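Local coordinates for protein cytochrome P450 (Rhodococcus erythropolis, PDB 3WEC) that uses heme to hydroxylate the quinoline nitrogen of aurachin alkaloids, a step essential to their antibiotic activity, at residues 285-296 / 339-350. Sequence-based numbering, arbitrary orientation.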
loop_
_atom_site.group_PDB
_atom_site.type_symbol
_atom_site.label_atom_id
_atom_site.label_comp_id
_atom_site.label_asym_id
_atom_site.label_seq_id
_atom_site.Cartn_x
_atom_site.Cartn_y
_atom_site.Cartn_z
ATOM N N PHE A 285 2.490 -5.712 23.518
ATOM C CA PHE A 285 3.253 -4.902 22.565
ATOM C C PHE A 285 2.920 -5.196 21.090
ATOM O O PHE A 285 3.463 -4.543 20.201
ATOM C CB PHE A 285 4.776 -4.987 22.851
ATOM C CG PHE A 285 5.244 -4.086 23.981
ATOM C CD1 PHE A 285 5.906 -2.896 23.708
ATOM C CD2 PHE A 285 5.018 -4.421 25.305
ATOM C CE1 PHE A 285 6.332 -2.058 24.729
ATOM C CE2 PHE A 285 5.447 -3.589 26.344
ATOM C CZ PHE A 285 6.103 -2.400 26.055
ATOM N N ILE A 286 1.996 -6.136 20.843
ATOM C CA ILE A 286 1.625 -6.583 19.487
ATOM C C ILE A 286 1.244 -5.439 18.561
ATOM O O ILE A 286 1.585 -5.473 17.390
ATOM C CB ILE A 286 0.453 -7.598 19.454
ATOM C CG1 ILE A 286 -0.650 -7.205 20.455
ATOM C CG2 ILE A 286 0.942 -9.023 19.690
ATOM C CD1 ILE A 286 -1.821 -6.415 19.888
ATOM N N GLU A 287 0.541 -4.435 19.086
ATOM C CA GLU A 287 0.151 -3.315 18.243
ATOM C C GLU A 287 1.330 -2.391 17.945
ATOM O O GLU A 287 1.501 -1.949 16.803
ATOM C CB GLU A 287 -1.109 -2.572 18.747
ATOM C CG GLU A 287 -1.142 -2.135 20.196
ATOM C CD GLU A 287 -1.811 -3.148 21.131
ATOM O OE1 GLU A 287 -1.157 -3.563 22.115
ATOM O OE2 GLU A 287 -2.988 -3.528 20.896
ATOM N N ASN A 288 2.161 -2.163 18.948
ATOM C CA ASN A 288 3.357 -1.315 18.832
ATOM C C ASN A 288 4.394 -1.894 17.875
ATOM O O ASN A 288 5.080 -1.148 17.185
ATOM C CB ASN A 288 3.998 -1.076 20.215
ATOM C CG ASN A 288 2.967 -0.856 21.325
ATOM O OD1 ASN A 288 1.817 -1.281 21.221
ATOM N ND2 ASN A 288 3.396 -0.230 22.419
ATOM N N ALA A 289 4.476 -3.226 17.852
ATOM C CA ALA A 289 5.337 -3.997 16.952
ATOM C C ALA A 289 4.914 -3.918 15.527
ATOM O O ALA A 289 5.757 -3.949 14.616
ATOM C CB ALA A 289 5.334 -5.450 17.362
ATOM N N VAL A 290 3.599 -3.892 15.316
ATOM C CA VAL A 290 3.065 -3.777 13.975
ATOM C C VAL A 290 3.381 -2.389 13.386
ATOM O O VAL A 290 3.964 -2.291 12.305
ATOM C CB VAL A 290 1.556 -4.084 13.962
ATOM C CG1 VAL A 290 0.907 -3.539 12.690
ATOM C CG2 VAL A 290 1.337 -5.569 14.090
ATOM N N ALA A 291 3.032 -1.331 14.124
ATOM C CA ALA A 291 3.409 0.051 13.791
ATOM C C ALA A 291 4.912 0.213 13.506
ATOM O O ALA A 291 5.306 1.016 12.648
ATOM C CB ALA A 291 2.986 0.970 14.934
ATOM N N GLU A 292 5.732 -0.546 14.232
ATOM C CA GLU A 292 7.189 -0.527 14.102
ATOM C C GLU A 292 7.698 -1.223 12.834
ATOM O O GLU A 292 8.544 -0.667 12.128
ATOM C CB GLU A 292 7.867 -1.128 15.345
ATOM C CG GLU A 292 9.402 -1.145 15.259
ATOM C CD GLU A 292 10.078 0.240 15.318
ATOM O OE1 GLU A 292 9.425 1.299 15.195
ATOM O OE2 GLU A 292 11.305 0.271 15.508
ATOM N N VAL A 293 7.210 -2.430 12.559
ATOM C CA VAL A 293 7.459 -3.067 11.266
ATOM C C VAL A 293 7.143 -2.045 10.160
ATOM O O VAL A 293 7.991 -1.719 9.304
ATOM C CB VAL A 293 6.619 -4.380 11.143
ATOM C CG1 VAL A 293 6.702 -5.007 9.775
ATOM C CG2 VAL A 293 7.049 -5.391 12.207
ATOM N N LEU A 294 5.949 -1.478 10.224
ATOM C CA LEU A 294 5.447 -0.608 9.151
ATOM C C LEU A 294 6.331 0.626 9.017
ATOM O O LEU A 294 6.537 1.124 7.884
ATOM C CB LEU A 294 3.982 -0.201 9.383
ATOM C CG LEU A 294 2.846 -1.163 9.033
ATOM C CD1 LEU A 294 1.569 -0.747 9.719
ATOM C CD2 LEU A 294 2.550 -1.310 7.558
ATOM N N ARG A 295 6.868 1.081 10.160
ATOM C CA ARG A 295 7.841 2.179 10.192
ATOM C C ARG A 295 9.212 1.783 9.606
ATOM O O ARG A 295 9.735 2.482 8.737
ATOM C CB ARG A 295 8.029 2.754 11.605
ATOM C CG ARG A 295 8.858 4.027 11.589
ATOM C CD ARG A 295 9.441 4.392 12.956
ATOM N NE ARG A 295 10.365 3.425 13.549
ATOM C CZ ARG A 295 11.670 3.297 13.258
ATOM N NH1 ARG A 295 12.254 4.045 12.330
ATOM N NH2 ARG A 295 12.407 2.412 13.915
ATOM N N PHE A 296 9.774 0.685 10.121
ATOM C CA PHE A 296 11.097 0.155 9.731
ATOM C C PHE A 296 11.105 -0.383 8.306
ATOM O O PHE A 296 12.087 -0.245 7.599
ATOM C CB PHE A 296 11.517 -0.971 10.706
ATOM C CG PHE A 296 12.964 -1.350 10.627
ATOM C CD1 PHE A 296 13.953 -0.538 11.167
ATOM C CD2 PHE A 296 13.348 -2.561 10.046
ATOM C CE1 PHE A 296 15.309 -0.916 11.105
ATOM C CE2 PHE A 296 14.699 -2.931 9.975
ATOM C CZ PHE A 296 15.682 -2.112 10.523
ATOM N N GLY A 339 16.244 5.856 14.956
ATOM C CA GLY A 339 15.324 5.331 13.983
ATOM C C GLY A 339 15.842 4.223 13.082
ATOM O O GLY A 339 15.054 3.611 12.359
ATOM N N ASP A 340 17.147 3.964 13.103
ATOM C CA ASP A 340 17.695 2.856 12.316
ATOM C C ASP A 340 17.664 1.533 13.104
ATOM O O ASP A 340 18.003 0.469 12.560
ATOM C CB ASP A 340 19.095 3.174 11.745
ATOM C CG ASP A 340 19.038 4.044 10.472
ATOM O OD1 ASP A 340 19.826 4.988 10.358
ATOM O OD2 ASP A 340 18.216 3.812 9.569
ATOM N N THR A 341 17.235 1.599 14.368
ATOM C CA THR A 341 17.060 0.401 15.214
ATOM C C THR A 341 15.614 -0.050 15.177
ATOM O O THR A 341 14.670 0.744 15.395
ATOM C CB THR A 341 17.512 0.610 16.679
ATOM O OG1 THR A 341 18.908 0.944 16.718
ATOM C CG2 THR A 341 17.289 -0.665 17.520
ATOM N N PHE A 342 15.438 -1.327 14.862
ATOM C CA PHE A 342 14.132 -1.911 14.898
ATOM C C PHE A 342 13.885 -2.286 16.345
ATOM O O PHE A 342 14.577 -3.152 16.903
ATOM C CB PHE A 342 14.012 -3.119 13.939
ATOM C CG PHE A 342 12.675 -3.853 14.033
ATOM C CD1 PHE A 342 12.591 -5.091 14.658
ATOM C CD2 PHE A 342 11.514 -3.314 13.480
ATOM C CE1 PHE A 342 11.382 -5.758 14.738
ATOM C CE2 PHE A 342 10.308 -3.995 13.532
ATOM C CZ PHE A 342 10.241 -5.214 14.181
ATOM N N SER A 343 12.918 -1.601 16.960
ATOM C CA SER A 343 12.548 -1.878 18.351
ATOM C C SER A 343 11.033 -1.934 18.498
ATOM O O SER A 343 10.342 -0.962 18.223
ATOM C CB SER A 343 13.151 -0.852 19.310
ATOM O OG SER A 343 12.627 -1.013 20.622
ATOM N N VAL A 344 10.538 -3.086 18.930
ATOM C CA VAL A 344 9.107 -3.324 19.087
ATOM C C VAL A 344 8.640 -2.785 20.438
ATOM O O VAL A 344 7.454 -2.860 20.789
ATOM C CB VAL A 344 8.803 -4.838 19.009
ATOM C CG1 VAL A 344 7.380 -5.128 19.415
ATOM C CG2 VAL A 344 9.063 -5.380 17.618
ATOM N N THR A 345 9.561 -2.238 21.218
ATOM C CA THR A 345 9.147 -1.692 22.504
ATOM C C THR A 345 9.028 -0.165 22.529
ATOM O O THR A 345 8.689 0.404 23.555
ATOM C CB THR A 345 9.990 -2.226 23.672
ATOM O OG1 THR A 345 11.375 -2.049 23.373
ATOM C CG2 THR A 345 9.707 -3.706 23.885
ATOM N N ARG A 346 9.285 0.482 21.396
ATOM C CA ARG A 346 9.035 1.919 21.228
ATOM C C ARG A 346 7.682 2.387 21.783
ATOM O O ARG A 346 6.628 2.039 21.240
ATOM C CB ARG A 346 9.122 2.304 19.753
ATOM C CG ARG A 346 10.460 2.872 19.350
ATOM C CD ARG A 346 10.504 3.106 17.849
ATOM N NE ARG A 346 11.831 2.825 17.292
ATOM C CZ ARG A 346 12.945 3.486 17.604
ATOM N NH1 ARG A 346 14.093 3.157 17.023
ATOM N NH2 ARG A 346 12.911 4.482 18.477
ATOM N N PRO A 347 7.717 3.187 22.864
ATOM C CA PRO A 347 6.502 3.705 23.481
ATOM C C PRO A 347 6.105 5.026 22.814
ATOM O O PRO A 347 6.025 6.065 23.469
ATOM C CB PRO A 347 6.923 3.910 24.942
ATOM C CG PRO A 347 8.433 4.007 24.939
ATOM C CD PRO A 347 8.928 3.683 23.549
ATOM N N ASP A 348 5.829 4.960 21.517
ATOM C CA ASP A 348 5.960 6.119 20.637
ATOM C C ASP A 348 5.316 5.781 19.281
ATOM O O ASP A 348 4.100 5.993 19.083
ATOM C CB ASP A 348 7.471 6.459 20.503
ATOM C CG ASP A 348 7.769 7.652 19.575
ATOM O OD1 ASP A 348 7.141 7.808 18.506
ATOM O OD2 ASP A 348 8.695 8.418 19.909
ATOM N N VAL A 349 6.137 5.235 18.370
ATOM C CA VAL A 349 5.731 4.828 16.988
ATOM C C VAL A 349 4.959 5.886 16.161
ATOM O O VAL A 349 3.755 5.756 15.890
ATOM C CB VAL A 349 5.021 3.448 16.924
ATOM C CG1 VAL A 349 5.013 2.967 15.480
ATOM C CG2 VAL A 349 5.718 2.408 17.804
ATOM N N SER A 350 5.693 6.930 15.780
ATOM C CA SER A 350 5.264 7.969 14.850
ATOM C C SER A 350 5.750 7.432 13.522
ATOM O O SER A 350 6.897 6.924 13.445
ATOM C CB SER A 350 5.985 9.286 15.212
ATOM O OG SER A 350 5.797 10.314 14.251
#
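Glu292 OE2 is gripped by three donors. The backbone N-H of Ser343 meets it on the anti side, almost straight (171°). Arg346 NE comes to OE2 from the syn side at 3.2 Å. Arg295 NH2 approaches OE2 from above the carboxylate plane at 2.9 Å. One helical turn on from the glutamate, Arg295 holds the carboxylate side-on, its NE reaching OE1 at 2.8 Å. This is the Glu-Arg-Arg triad of cytochromes P450: helix 286-296 is the K helix with its ExxR motif, and the loop carrying Arg346 belongs to the meander. A carboxylate suits this place because its two oxygens and negative charge can serve both guanidiniums, which stand nearly perpendicular, their planes 84° apart, and reach it from different directions. Bent at its third torsion, Arg295 also brings its end to the loop, where NH1 meets a lone pair of Gly339 O in the carbonyl plane at 2.8 Å. Arg346 NH1 ties down Thr341 O within its own loop, while NH2 has a salt bridge to Glu337.

Apolar contacts flank the charged group. Phe342 CB sits squarely over the Phe296 ring, and CG anti to the backbone N (chi1 175°) carries the Phe342 ring over to Val293, which, short and branched at CB, lays its methyl CG2 against CZ at 3.8 Å. Just before the helix, Phe285 takes Thr345 CG2 over one face, a CH-pi contact threonine can make while its hydroxyl bonds to Ser343 OG.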